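Local structure of acyl-CoA dehydrogenase (Thermus thermophilus, 2Z1Q) at residues B[40-45]-B[63-68]; B[324-329]-B[345-350]; B[444-449]-B[509-514]. The protein binds FAD and probably catalyses the oxidation of acyl-CoA thioesters to 2,3-dehydroacyl-CoA, passing the electrons to an acceptor. All blocks are in the same frame, centred on the assembly; numbering follows the deposited sequence.

Interaction 1 of 3, residues B[40-45]-B[63-68]; sequences RTFVER and VPLMRK
The ring of Phe42 reaches from helix 30-54 to helix 62-71 edge first, its far rim meeting the backbone of Leu65 and the base of Lys68. Its CG lies trans to the backbone nitrogen (chi1 175°), and this sends a ring whose CB does not itself point at the other helix across the gap. At the leading edge CZ comes within 3.4 Å of the carbonyl O of Leu65, which lies near the ring plane, where the rim hydrogens carry slight positive charge. The Leu65 side chain slants past the ring and touches it through one methyl, CD2, 4.2 Å from CZ. Both segments belong to the helical N-terminal domain of the acyl-CoA dehydrogenase fold, and the contact packs its first two helices together. Leu65 also rests on Val47 and Met54 of helix 30-54 and on Phe106 of helix 106-117, a buried setting that suits a branched apolar side chain. Lys68 runs roughly perpendicular to Phe42 and offers its CB, 3.8 Å from CE1, at the ring edge. Its chain then leads away, which suits a lysine at a partly exposed place: the aliphatic base packs against the aromatic ring while the ammonium group stays clear of it.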
loop_
_atom_site.group_PDB
_atom_site.type_symbol
_atom_site.label_atom_id
_atom_site.label_comp_id
_atom_site.label_asym_id
_atom_site.label_seq_id
_atom_site.Cartn_x
_atom_site.Cartn_y
_atom_site.Cartn_z
ATOM N N ARG B 40 10.823 -7.914 -25.047
ATOM C CA ARG B 40 10.694 -6.463 -24.977
ATOM C C ARG B 40 10.061 -5.916 -26.260
ATOM O O ARG B 40 9.258 -4.976 -26.211
ATOM C CB ARG B 40 12.060 -5.812 -24.746
ATOM C CG ARG B 40 12.462 -5.673 -23.270
ATOM C CD ARG B 40 13.869 -5.086 -23.099
ATOM N NE ARG B 40 14.916 -6.112 -23.085
ATOM C CZ ARG B 40 16.044 -6.047 -23.791
ATOM N NH1 ARG B 40 16.280 -5.003 -24.580
ATOM N NH2 ARG B 40 16.941 -7.024 -23.714
ATOM N N THR B 41 10.413 -6.511 -27.398
ATOM C CA THR B 41 9.877 -6.071 -28.680
ATOM C C THR B 41 8.401 -6.454 -28.778
ATOM O O THR B 41 7.560 -5.648 -29.174
ATOM C CB THR B 41 10.652 -6.707 -29.853
ATOM O OG1 THR B 41 12.050 -6.441 -29.696
ATOM C CG2 THR B 41 10.184 -6.128 -31.182
ATOM N N PHE B 42 8.108 -7.695 -28.412
ATOM C CA PHE B 42 6.749 -8.221 -28.419
ATOM C C PHE B 42 5.805 -7.339 -27.604
ATOM O O PHE B 42 4.665 -7.103 -28.002
ATOM C CB PHE B 42 6.748 -9.630 -27.826
ATOM C CG PHE B 42 5.375 -10.231 -27.683
ATOM C CD1 PHE B 42 4.589 -10.475 -28.803
ATOM C CD2 PHE B 42 4.879 -10.572 -26.425
ATOM C CE1 PHE B 42 3.333 -11.052 -28.678
ATOM C CE2 PHE B 42 3.620 -11.153 -26.292
ATOM C CZ PHE B 42 2.847 -11.393 -27.426
ATOM N N VAL B 43 6.291 -6.847 -26.467
ATOM C CA VAL B 43 5.488 -6.011 -25.580
ATOM C C VAL B 43 5.247 -4.621 -26.134
ATOM O O VAL B 43 4.108 -4.149 -26.182
ATOM C CB VAL B 43 6.159 -5.883 -24.192
ATOM C CG1 VAL B 43 5.393 -4.904 -23.310
ATOM C CG2 VAL B 43 6.222 -7.241 -23.540
ATOM N N GLU B 44 6.320 -3.963 -26.547
ATOM C CA GLU B 44 6.190 -2.623 -27.068
ATOM C C GLU B 44 5.368 -2.545 -28.353
ATOM O O GLU B 44 4.614 -1.599 -28.541
ATOM C CB GLU B 44 7.574 -2.017 -27.304
ATOM C CG GLU B 44 7.517 -0.587 -27.831
ATOM C CD GLU B 44 8.742 -0.211 -28.643
ATOM O OE1 GLU B 44 9.849 -0.128 -28.065
ATOM O OE2 GLU B 44 8.596 -0.003 -29.867
ATOM N N ARG B 45 5.486 -3.532 -29.230
ATOM C CA ARG B 45 4.764 -3.461 -30.493
ATOM C C ARG B 45 3.460 -4.256 -30.609
ATOM O O ARG B 45 2.587 -3.898 -31.394
ATOM C CB ARG B 45 5.686 -3.879 -31.639
ATOM C CG ARG B 45 5.887 -5.378 -31.717
ATOM C CD ARG B 45 6.642 -5.790 -32.974
ATOM N NE ARG B 45 6.633 -7.239 -33.166
ATOM C CZ ARG B 45 7.162 -7.858 -34.217
ATOM N NH1 ARG B 45 7.751 -7.157 -35.178
ATOM N NH2 ARG B 45 7.098 -9.181 -34.315
ATOM N N VAL B 63 -6.268 -14.035 -27.266
ATOM C CA VAL B 63 -6.059 -15.184 -28.149
ATOM C C VAL B 63 -5.023 -14.903 -29.236
ATOM O O VAL B 63 -4.030 -15.609 -29.358
ATOM C CB VAL B 63 -7.383 -15.641 -28.794
ATOM C CG1 VAL B 63 -7.147 -16.840 -29.693
ATOM C CG2 VAL B 63 -8.389 -15.999 -27.710
ATOM N N PRO B 64 -5.248 -13.863 -30.048
ATOM C CA PRO B 64 -4.256 -13.585 -31.082
ATOM C C PRO B 64 -2.889 -13.238 -30.469
ATOM O O PRO B 64 -1.850 -13.599 -31.026
ATOM C CB PRO B 64 -4.886 -12.426 -31.860
ATOM C CG PRO B 64 -5.736 -11.742 -30.817
ATOM C CD PRO B 64 -6.372 -12.920 -30.127
ATOM N N LEU B 65 -2.887 -12.547 -29.326
ATOM C CA LEU B 65 -1.632 -12.193 -28.656
ATOM C C LEU B 65 -0.896 -13.435 -28.201
ATOM O O LEU B 65 0.327 -13.514 -28.280
ATOM C CB LEU B 65 -1.885 -11.305 -27.441
ATOM C CG LEU B 65 -2.009 -9.810 -27.727
ATOM C CD1 LEU B 65 -2.460 -9.096 -26.470
ATOM C CD2 LEU B 65 -0.669 -9.252 -28.210
ATOM N N MET B 66 -1.649 -14.413 -27.720
ATOM C CA MET B 66 -1.054 -15.643 -27.241
ATOM C C MET B 66 -0.505 -16.434 -28.438
ATOM O O MET B 66 0.530 -17.103 -28.328
ATOM C CB MET B 66 -2.099 -16.444 -26.450
ATOM C CG MET B 66 -1.522 -17.441 -25.434
ATOM S SD MET B 66 -0.813 -16.748 -23.891
ATOM C CE MET B 66 0.726 -16.085 -24.463
ATOM N N ARG B 67 -1.184 -16.351 -29.583
ATOM C CA ARG B 67 -0.729 -17.034 -30.791
ATOM C C ARG B 67 0.609 -16.418 -31.213
ATOM O O ARG B 67 1.558 -17.132 -31.528
ATOM C CB ARG B 67 -1.741 -16.863 -31.925
ATOM C CG ARG B 67 -2.546 -18.102 -32.287
ATOM C CD ARG B 67 -3.518 -18.519 -31.187
ATOM N NE ARG B 67 -4.652 -19.254 -31.746
ATOM C CZ ARG B 67 -5.592 -19.856 -31.026
ATOM N NH1 ARG B 67 -5.543 -19.824 -29.701
ATOM N NH2 ARG B 67 -6.591 -20.481 -31.635
ATOM N N LYS B 68 0.687 -15.090 -31.205
ATOM C CA LYS B 68 1.930 -14.418 -31.587
ATOM C C LYS B 68 3.085 -14.801 -30.667
ATOM O O LYS B 68 4.194 -15.042 -31.137
ATOM C CB LYS B 68 1.762 -12.897 -31.580
ATOM C CG LYS B 68 0.871 -12.362 -32.690
ATOM C CD LYS B 68 0.754 -10.848 -32.642
ATOM C CE LYS B 68 -0.097 -10.334 -33.795
ATOM N NZ LYS B 68 -1.505 -10.803 -33.693
#

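Interaction 2 of 3, residues B[324-329]-B[345-350]; sequences VGLIDE and EEYAVE
Tyr347 lays one face of its ring over Leu326 CB and the backbone N of Ile327 in helix 300-331, and nonpolar contact makes up most of the interface. Leu326 supplies a CH-pi interaction: its CB stands over the ring face, 3.9 Å from the centroid and 25° off the normal. That displacement carries it toward the rim, where CB is 3.5 Å from Tyr347 CE2. The leucine runs nearly perpendicular to the tyrosine, and its CD1 methyl adds a second touch on CE2 at 3.7 Å. The Ile327 side chain instead meets the ring beside its CD1 edge, CG1 lying 3.9 Å from Tyr347 CD1 as the two side chains pass in opposite directions. With CG trans to its own carbonyl carbon (chi1 -54°), Tyr347 carries the ring across to the helix.

Among the polar contacts, the phenol hydroxyl is hydrogen-bonded to the carbonyl O of Gln9, and a water donates both to it and to the backbone O of Leu326, the latter at 2.7 Å from the water oxygen. A tyrosine fits here: its ring packs in a buried place while its OH ties in the N-terminal part of the chain.

In backbone terms, a type I turn from Glu345 to Ala348 closes with a bond from Ala348 N to Glu345 O, and Tyr347 occupies the N-cap position of helix 348-372. The arrangement thus sets the start of that helix against helix 300-331, within the helical C-terminal domain of the acyl-CoA dehydrogenase fold.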
loop_
_atom_site.group_PDB
_atom_site.type_symbol
_atom_site.label_atom_id
_atom_site.label_comp_id
_atom_site.label_asym_id
_atom_site.label_seq_id
_atom_site.Cartn_x
_atom_site.Cartn_y
_atom_site.Cartn_z
ATOM N N VAL B 324 17.352 -18.773 -9.284
ATOM C CA VAL B 324 17.176 -19.496 -10.550
ATOM C C VAL B 324 18.506 -20.075 -11.027
ATOM O O VAL B 324 18.552 -21.163 -11.601
ATOM C CB VAL B 324 16.577 -18.569 -11.654
ATOM C CG1 VAL B 324 16.298 -19.364 -12.925
ATOM C CG2 VAL B 324 15.282 -17.954 -11.155
ATOM N N GLY B 325 19.588 -19.344 -10.769
ATOM C CA GLY B 325 20.905 -19.817 -11.150
ATOM C C GLY B 325 21.217 -21.130 -10.460
ATOM O O GLY B 325 21.822 -22.015 -11.059
ATOM N N LEU B 326 20.805 -21.266 -9.200
ATOM C CA LEU B 326 21.034 -22.498 -8.441
ATOM C C LEU B 326 20.228 -23.648 -9.031
ATOM O O LEU B 326 20.748 -24.745 -9.246
ATOM C CB LEU B 326 20.651 -22.303 -6.975
ATOM C CG LEU B 326 21.588 -21.421 -6.142
ATOM C CD1 LEU B 326 20.939 -21.045 -4.822
ATOM C CD2 LEU B 326 22.893 -22.163 -5.904
ATOM N N ILE B 327 18.954 -23.387 -9.295
ATOM C CA ILE B 327 18.080 -24.395 -9.860
ATOM C C ILE B 327 18.652 -24.930 -11.176
ATOM O O ILE B 327 18.706 -26.142 -11.393
ATOM C CB ILE B 327 16.673 -23.808 -10.109
ATOM C CG1 ILE B 327 16.045 -23.408 -8.770
ATOM C CG2 ILE B 327 15.806 -24.808 -10.838
ATOM C CD1 ILE B 327 14.777 -22.575 -8.895
ATOM N N ASP B 328 19.083 -24.026 -12.045
ATOM C CA ASP B 328 19.632 -24.433 -13.325
ATOM C C ASP B 328 20.813 -25.389 -13.205
ATOM O O ASP B 328 20.857 -26.403 -13.909
ATOM C CB ASP B 328 20.003 -23.198 -14.154
ATOM C CG ASP B 328 18.834 -22.689 -14.980
ATOM O OD1 ASP B 328 18.901 -21.561 -15.511
ATOM O OD2 ASP B 328 17.840 -23.438 -15.104
ATOM N N GLU B 329 21.755 -25.089 -12.313
ATOM C CA GLU B 329 22.913 -25.958 -12.124
ATOM C C GLU B 329 22.479 -27.330 -11.619
ATOM O O GLU B 329 22.970 -28.356 -12.078
ATOM C CB GLU B 329 23.907 -25.341 -11.141
ATOM C CG GLU B 329 24.645 -24.122 -11.676
ATOM C CD GLU B 329 25.875 -23.780 -10.852
ATOM O OE1 GLU B 329 26.509 -22.737 -11.124
ATOM O OE2 GLU B 329 26.210 -24.560 -9.932
ATOM N N GLU B 345 12.390 -28.507 -6.684
ATOM C CA GLU B 345 11.945 -28.692 -5.302
ATOM C C GLU B 345 13.085 -28.479 -4.295
ATOM O O GLU B 345 12.844 -28.122 -3.144
ATOM C CB GLU B 345 11.363 -30.093 -5.125
ATOM C CG GLU B 345 10.945 -30.431 -3.700
ATOM C CD GLU B 345 9.913 -29.459 -3.157
ATOM O OE1 GLU B 345 9.127 -28.927 -3.967
ATOM O OE2 GLU B 345 9.882 -29.236 -1.930
ATOM N N GLU B 346 14.319 -28.709 -4.734
ATOM C CA GLU B 346 15.482 -28.531 -3.870
ATOM C C GLU B 346 15.531 -27.107 -3.320
ATOM O O GLU B 346 16.000 -26.885 -2.206
ATOM C CB GLU B 346 16.766 -28.824 -4.659
ATOM C CG GLU B 346 18.059 -28.591 -3.886
ATOM C CD GLU B 346 18.197 -29.504 -2.679
ATOM O OE1 GLU B 346 19.142 -29.300 -1.889
ATOM O OE2 GLU B 346 17.362 -30.426 -2.522
ATOM N N TYR B 347 15.044 -26.144 -4.099
ATOM C CA TYR B 347 15.057 -24.753 -3.656
ATOM C C TYR B 347 13.668 -24.148 -3.422
ATOM O O TYR B 347 13.447 -22.954 -3.662
ATOM C CB TYR B 347 15.852 -23.897 -4.652
ATOM C CG TYR B 347 17.252 -24.415 -4.902
ATOM C CD1 TYR B 347 17.482 -25.435 -5.828
ATOM C CD2 TYR B 347 18.341 -23.928 -4.177
ATOM C CE1 TYR B 347 18.752 -25.959 -6.022
ATOM C CE2 TYR B 347 19.625 -24.448 -4.363
ATOM C CZ TYR B 347 19.816 -25.467 -5.288
ATOM O OH TYR B 347 21.062 -26.018 -5.462
ATOM N N ALA B 348 12.744 -24.973 -2.931
ATOM C CA ALA B 348 11.378 -24.545 -2.640
ATOM C C ALA B 348 11.399 -23.358 -1.682
ATOM O O ALA B 348 10.646 -22.401 -1.843
ATOM C CB ALA B 348 10.579 -25.710 -2.031
ATOM N N VAL B 349 12.276 -23.421 -0.685
ATOM C CA VAL B 349 12.393 -22.342 0.283
ATOM C C VAL B 349 12.822 -21.045 -0.392
ATOM O O VAL B 349 12.225 -19.995 -0.141
ATOM C CB VAL B 349 13.376 -22.719 1.411
ATOM C CG1 VAL B 349 13.557 -21.544 2.363
ATOM C CG2 VAL B 349 12.833 -23.922 2.162
ATOM N N GLU B 350 13.838 -21.108 -1.251
ATOM C CA GLU B 350 14.305 -19.920 -1.960
ATOM C C GLU B 350 13.187 -19.342 -2.847
ATOM O O GLU B 350 13.023 -18.124 -2.942
ATOM C CB GLU B 350 15.512 -20.256 -2.848
ATOM C CG GLU B 350 16.844 -20.543 -2.148
ATOM C CD GLU B 350 16.877 -21.821 -1.310
ATOM O OE1 GLU B 350 16.188 -22.811 -1.644
ATOM O OE2 GLU B 350 17.630 -21.835 -0.309
HETATM O O HOH W 1 22.538 -25.522 -7.431
#

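Interaction 3 of 3, residues B[444-449]-B[509-514]; sequences DLELHQ and LARIYL
With CG trans to its carbonyl carbon (chi1 -63°) and the chain extended beyond, Glu446 reaches toward helix 505-528, where Arg511 starts with CG trans to the backbone nitrogen and bends at chi3, turning NE to face the acid. Arg511 NE donates to Glu446 OE2 at 2.9 Å, with an N-H...O angle of 151°. The donor approaches on the syn side of the carboxylate but somewhat out of its plane, and the two flat groups are not far from coplanar. Arg511 NH1 comes no closer to the carboxylate than 3.8 Å, at Glu446 OE2, so NE makes the one hydrogen bond of this salt bridge. The other carboxylate oxygen has its own partner, Arg500 of helix 476-502, so the acid lies between two arginines, which would be expected to favour its ionised form.

The contact joins the start of helix 445-468 to helix 505-528 in the helical C-terminal part of this chain. The two short helical segments run at 40° to each other with axes 11.5 Å apart, a wide separation that long side chains span.

Beside the ion pair, Leu514 packs against both polar residues of helix 445-468. Its CD2 methyl sits 3.7 Å from Glu446 CB, so the glutamate contributes its aliphatic base as well as its charge. Gln449 crosses the leucine at about a right angle and lays a polar atom, OE1, 3.3 Å from the same methyl in van der Waals contact. Leu514 is buried, also packing on Leu496 of helix 476-502, whereas the partly exposed positions 446 and 449 suit polar side chains with aliphatic stems.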
loop_
_atom_site.group_PDB
_atom_site.type_symbol
_atom_site.label_atom_id
_atom_site.label_comp_id
_atom_site.label_asym_id
_atom_site.label_seq_id
_atom_site.Cartn_x
_atom_site.Cartn_y
_atom_site.Cartn_z
ATOM N N ASP B 444 35.497 -7.131 6.042
ATOM C CA ASP B 444 34.286 -7.380 5.279
ATOM C C ASP B 444 33.166 -7.513 6.304
ATOM O O ASP B 444 32.400 -8.480 6.310
ATOM C CB ASP B 444 34.434 -8.656 4.457
ATOM C CG ASP B 444 33.668 -8.591 3.157
ATOM O OD1 ASP B 444 33.867 -9.480 2.302
ATOM O OD2 ASP B 444 32.867 -7.644 2.994
ATOM N N LEU B 445 33.101 -6.523 7.189
ATOM C CA LEU B 445 32.115 -6.481 8.254
ATOM C C LEU B 445 30.699 -6.586 7.704
ATOM O O LEU B 445 29.824 -7.173 8.341
ATOM C CB LEU B 445 32.264 -5.182 9.064
ATOM C CG LEU B 445 33.653 -4.834 9.618
ATOM C CD1 LEU B 445 34.492 -4.190 8.520
ATOM C CD2 LEU B 445 33.523 -3.877 10.801
ATOM N N GLU B 446 30.474 -6.024 6.520
ATOM C CA GLU B 446 29.149 -6.078 5.924
ATOM C C GLU B 446 28.718 -7.523 5.741
ATOM O O GLU B 446 27.612 -7.896 6.131
ATOM C CB GLU B 446 29.130 -5.342 4.586
ATOM C CG GLU B 446 29.434 -3.865 4.710
ATOM C CD GLU B 446 29.170 -3.115 3.428
ATOM O OE1 GLU B 446 29.635 -3.582 2.367
ATOM O OE2 GLU B 446 28.499 -2.061 3.478
ATOM N N LEU B 447 29.597 -8.337 5.163
ATOM C CA LEU B 447 29.289 -9.748 4.958
ATOM C C LEU B 447 29.157 -10.454 6.293
ATOM O O LEU B 447 28.492 -11.484 6.396
ATOM C CB LEU B 447 30.370 -10.433 4.111
ATOM C CG LEU B 447 30.312 -10.163 2.605
ATOM C CD1 LEU B 447 31.295 -11.064 1.882
ATOM C CD2 LEU B 447 28.905 -10.418 2.095
ATOM N N HIS B 448 29.789 -9.896 7.319
ATOM C CA HIS B 448 29.716 -10.472 8.652
ATOM C C HIS B 448 28.319 -10.260 9.241
ATOM O O HIS B 448 27.745 -11.158 9.850
ATOM C CB HIS B 448 30.753 -9.831 9.575
ATOM C CG HIS B 448 30.689 -10.332 10.985
ATOM N ND1 HIS B 448 30.798 -9.499 12.077
ATOM C CD2 HIS B 448 30.521 -11.581 11.479
ATOM C CE1 HIS B 448 30.697 -10.213 13.185
ATOM N NE2 HIS B 448 30.528 -11.480 12.850
ATOM N N GLN B 449 27.783 -9.058 9.063
ATOM C CA GLN B 449 26.453 -8.738 9.573
ATOM C C GLN B 449 25.446 -9.686 8.930
ATOM O O GLN B 449 24.476 -10.114 9.561
ATOM C CB GLN B 449 26.123 -7.278 9.255
ATOM C CG GLN B 449 27.218 -6.320 9.700
ATOM C CD GLN B 449 26.945 -4.887 9.313
ATOM O OE1 GLN B 449 26.495 -4.609 8.203
ATOM N NE2 GLN B 449 27.221 -3.963 10.225
ATOM N N LEU B 509 23.774 0.454 -3.264
ATOM C CA LEU B 509 22.426 -0.093 -3.167
ATOM C C LEU B 509 22.384 -1.219 -2.166
ATOM O O LEU B 509 21.418 -1.365 -1.412
ATOM C CB LEU B 509 21.950 -0.597 -4.529
ATOM C CG LEU B 509 21.822 0.487 -5.602
ATOM C CD1 LEU B 509 21.329 -0.163 -6.881
ATOM C CD2 LEU B 509 20.867 1.596 -5.153
ATOM N N ALA B 510 23.451 -2.007 -2.154
ATOM C CA ALA B 510 23.543 -3.128 -1.243
ATOM C C ALA B 510 23.625 -2.637 0.205
ATOM O O ALA B 510 23.027 -3.228 1.097
ATOM C CB ALA B 510 24.756 -3.966 -1.584
ATOM N N ARG B 511 24.357 -1.546 0.419
ATOM C CA ARG B 511 24.547 -0.987 1.763
ATOM C C ARG B 511 23.247 -0.398 2.314
ATOM O O ARG B 511 22.926 -0.561 3.489
ATOM C CB ARG B 511 25.670 0.073 1.725
ATOM C CG ARG B 511 26.146 0.601 3.079
ATOM C CD ARG B 511 27.434 1.416 2.924
ATOM N NE ARG B 511 28.487 0.600 2.325
ATOM C CZ ARG B 511 29.074 0.857 1.160
ATOM N NH1 ARG B 511 30.015 0.041 0.702
ATOM N NH2 ARG B 511 28.729 1.931 0.458
ATOM N N ILE B 512 22.503 0.281 1.451
ATOM C CA ILE B 512 21.230 0.880 1.818
ATOM C C ILE B 512 20.249 -0.191 2.291
ATOM O O ILE B 512 19.526 -0.003 3.271
ATOM C CB ILE B 512 20.653 1.620 0.597
ATOM C CG1 ILE B 512 21.416 2.929 0.396
ATOM C CG2 ILE B 512 19.152 1.835 0.752
ATOM C CD1 ILE B 512 21.038 3.638 -0.869
ATOM N N TYR B 513 20.248 -1.324 1.598
ATOM C CA TYR B 513 19.355 -2.431 1.914
ATOM C C TYR B 513 19.791 -3.140 3.195
ATOM O O TYR B 513 18.966 -3.439 4.073
ATOM C CB TYR B 513 19.329 -3.417 0.736
ATOM C CG TYR B 513 18.337 -4.529 0.921
ATOM C CD1 TYR B 513 17.017 -4.374 0.504
ATOM C CD2 TYR B 513 18.682 -5.692 1.605
ATOM C CE1 TYR B 513 16.065 -5.335 0.767
ATOM C CE2 TYR B 513 17.722 -6.674 1.883
ATOM C CZ TYR B 513 16.409 -6.475 1.461
ATOM O OH TYR B 513 15.397 -7.350 1.768
ATOM N N LEU B 514 21.089 -3.404 3.292
ATOM C CA LEU B 514 21.678 -4.068 4.449
ATOM C C LEU B 514 21.373 -3.348 5.773
ATOM O O LEU B 514 20.862 -3.960 6.718
ATOM C CB LEU B 514 23.193 -4.176 4.254
ATOM C CG LEU B 514 23.993 -4.704 5.443
ATOM C CD1 LEU B 514 23.442 -6.057 5.841
ATOM C CD2 LEU B 514 25.472 -4.808 5.091
#

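All three contacts join helical elements, the second through a residue at a helix start, but they share no helix pair. Interaction 1 belongs to the N-terminal domain; interaction 2 lies in the helical C-terminal domain, and interaction 3 farther along, in the more C-terminal helices, with about 24 Å between the centres of the last two. Helix 300-331 nevertheless connects these two, since it carries residues 324-329 and also packs against Ile512 and Tyr513. Interactions 1 and 2 are buried and use an aromatic ring, edge-on in the first and face-on in the second, where a water joins the polar groups. Interaction 3 is only partly buried, and there a salt bridge takes the place of aromatic packing.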